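Local coordinates for beta-galactosidase (Bacillus circulans, PDB 4MAD), which probably hydrolyses terminal, non-reducing beta-D-galactose residues from beta-D-galactosides, as a glycoside hydrolase of family 35, at residues A[404-409]-A[443-448]. Residues are numbered along the deposited sequence; the frame is centred on the assembly and turned at random.
Sequences GAYGKQ and VELTEE
Residues 407-409 run antiparallel to 443-445, with Gly-407/Leu-445 and Gln-409/Val-443 as hydrogen-bonded pairs and Lys-408/Glu-444 as the non-hydrogen-bonded pair between them. Tyr-406 and Gly-407 both lie opposite Leu-445, a classic beta bulge: Gly-407 N donates to Leu-445 O (2.9 Å) and Leu-445 N to Gly-407 O (3.0 Å), whereas Tyr-406 N, 3.3 Å from Leu-445 O, is too poorly angled to bond. At phi 75° and psi -154° a CB on Gly-407 would be jammed against Tyr-406 O, so the position calls for glycine. The two bonds between Gln-409 and Val-443 meet their carbonyls almost head-on.

Beyond the bulge the two segments stay linked through their loops: Gly-404 N donates to Glu-448 O at 2.8 Å, and one water donates to both Gly-404 O and Glu-447 O. Residues 404-409 pass from strand 395-403 to strand 409-417, in different sheets of the all-beta domain, and 443-448 likewise joins strand 440-445 to 449-457. The contact thus ties together two neighbouring sheet-to-sheet crossings at the surface, away from the predicted active site in the barrel.

Leu-445 brings CD1 to within 4.0 Å of Tyr-406 CB. Tyr-406, Gln-409 and Leu-445 all pack on Leu-480 of strand 473-480, while Tyr-406 OH is hydrogen-bonded to Gln-483. Gln-409, bent at chi2, turns NE2 back to donate to Tyr-406 O (3.1 Å), from above the plane of that first bulge residue's carbonyl.

On the sheet face carrying Lys-408 and Glu-444, these exposed side chains run alongside each other in the same direction. Glu-444 bends at chi2 (-79°), laying OE1 3.1 Å from Lys-408 CB. Lys-408, CG anti to the backbone N, bends at chi3 and chi4, and its NZ closes a 2.6 Å salt bridge on the syn lone pair of Glu-444 OE2.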
loop_
_atom_site.group_PDB
_atom_site.type_symbol
_atom_site.label_atom_id
_atom_site.label_comp_id
_atom_site.label_asym_id
_atom_site.label_seq_id
_atom_site.Cartn_x
_atom_site.Cartn_y
_atom_site.Cartn_z
ATOM N N GLY A 404 -10.744 -28.383 31.566
ATOM C CA GLY A 404 -10.689 -28.140 32.968
ATOM C C GLY A 404 -11.131 -26.762 33.302
ATOM O O GLY A 404 -11.010 -25.879 32.516
ATOM N N ALA A 405 -11.652 -26.605 34.503
ATOM C CA ALA A 405 -12.134 -25.344 34.944
ATOM C C ALA A 405 -10.979 -24.637 35.609
ATOM O O ALA A 405 -10.681 -24.873 36.744
ATOM C CB ALA A 405 -13.226 -25.529 35.897
ATOM N N TYR A 406 -10.322 -23.769 34.862
ATOM C CA TYR A 406 -9.212 -22.993 35.357
ATOM C C TYR A 406 -9.600 -21.858 36.294
ATOM O O TYR A 406 -8.783 -21.361 36.997
ATOM C CB TYR A 406 -8.388 -22.434 34.215
ATOM C CG TYR A 406 -7.566 -23.402 33.416
ATOM C CD1 TYR A 406 -6.390 -23.017 32.864
ATOM C CD2 TYR A 406 -7.935 -24.690 33.250
ATOM C CE1 TYR A 406 -5.646 -23.852 32.145
ATOM C CE2 TYR A 406 -7.168 -25.547 32.548
ATOM C CZ TYR A 406 -6.020 -25.128 31.988
ATOM O OH TYR A 406 -5.230 -25.929 31.235
ATOM N N GLY A 407 -10.833 -21.418 36.245
ATOM C CA GLY A 407 -11.198 -20.236 36.982
ATOM C C GLY A 407 -10.706 -18.926 36.374
ATOM O O GLY A 407 -10.547 -18.812 35.219
ATOM N N LYS A 408 -10.522 -17.924 37.185
ATOM C CA LYS A 408 -10.113 -16.661 36.667
ATOM C C LYS A 408 -8.659 -16.735 36.233
ATOM O O LYS A 408 -7.811 -17.134 37.010
ATOM C CB LYS A 408 -10.276 -15.645 37.763
ATOM C CG LYS A 408 -9.598 -14.370 37.552
ATOM C CD LYS A 408 -9.689 -13.557 38.773
ATOM C CE LYS A 408 -10.470 -12.344 38.509
ATOM N NZ LYS A 408 -11.908 -12.614 38.632
ATOM N N GLN A 409 -8.408 -16.383 34.983
ATOM C CA GLN A 409 -7.076 -16.397 34.415
ATOM C C GLN A 409 -6.784 -15.159 33.587
ATOM O O GLN A 409 -7.651 -14.601 33.043
ATOM C CB GLN A 409 -6.904 -17.591 33.505
ATOM C CG GLN A 409 -7.065 -18.893 34.187
ATOM C CD GLN A 409 -5.900 -19.211 35.080
ATOM O OE1 GLN A 409 -4.821 -18.867 34.778
ATOM N NE2 GLN A 409 -6.142 -19.880 36.168
ATOM N N VAL A 443 -10.096 -13.670 31.703
ATOM C CA VAL A 443 -11.180 -14.567 31.395
ATOM C C VAL A 443 -11.556 -15.387 32.598
ATOM O O VAL A 443 -10.776 -15.523 33.483
ATOM C CB VAL A 443 -10.838 -15.488 30.299
ATOM C CG1 VAL A 443 -10.539 -14.705 29.071
ATOM C CG2 VAL A 443 -9.711 -16.311 30.679
ATOM N N GLU A 444 -12.784 -15.881 32.630
ATOM C CA GLU A 444 -13.239 -16.747 33.681
ATOM C C GLU A 444 -13.667 -18.071 33.107
ATOM O O GLU A 444 -14.675 -18.140 32.467
ATOM C CB GLU A 444 -14.433 -16.145 34.351
ATOM C CG GLU A 444 -14.193 -14.803 34.856
ATOM C CD GLU A 444 -13.467 -14.847 36.135
ATOM O OE1 GLU A 444 -13.149 -15.945 36.548
ATOM O OE2 GLU A 444 -13.236 -13.804 36.747
ATOM N N LEU A 445 -12.893 -19.108 33.353
ATOM C CA LEU A 445 -13.154 -20.391 32.782
ATOM C C LEU A 445 -13.761 -21.300 33.811
ATOM O O LEU A 445 -13.067 -21.969 34.517
ATOM C CB LEU A 445 -11.859 -20.975 32.306
ATOM C CG LEU A 445 -11.202 -20.006 31.356
ATOM C CD1 LEU A 445 -9.856 -20.393 31.058
ATOM C CD2 LEU A 445 -12.005 -19.966 30.138
ATOM N N THR A 446 -15.068 -21.284 33.898
ATOM C CA THR A 446 -15.724 -22.050 34.914
ATOM C C THR A 446 -16.318 -23.332 34.443
ATOM O O THR A 446 -16.716 -24.118 35.239
ATOM C CB THR A 446 -16.809 -21.265 35.514
ATOM O OG1 THR A 446 -17.641 -20.823 34.470
ATOM C CG2 THR A 446 -16.256 -20.088 36.193
ATOM N N GLU A 447 -16.417 -23.533 33.151
ATOM C CA GLU A 447 -16.953 -24.770 32.651
ATOM C C GLU A 447 -15.930 -25.872 32.594
ATOM O O GLU A 447 -14.791 -25.612 32.700
ATOM C CB GLU A 447 -17.683 -24.575 31.318
ATOM C CG GLU A 447 -18.864 -23.577 31.385
ATOM C CD GLU A 447 -20.240 -24.181 31.791
ATOM O OE1 GLU A 447 -20.594 -25.282 31.376
ATOM O OE2 GLU A 447 -20.989 -23.509 32.505
ATOM N N GLU A 448 -16.361 -27.111 32.409
ATOM C CA GLU A 448 -15.453 -28.235 32.265
ATOM C C GLU A 448 -14.563 -28.127 31.050
ATOM O O GLU A 448 -13.475 -28.585 31.056
ATOM C CB GLU A 448 -16.225 -29.538 32.151
ATOM C CG GLU A 448 -16.868 -29.982 33.416
ATOM C CD GLU A 448 -15.905 -29.992 34.559
ATOM O OE1 GLU A 448 -14.980 -30.827 34.560
ATOM O OE2 GLU A 448 -16.045 -29.160 35.457
HETATM O O HOH W 1 -12.851 -24.808 30.995
#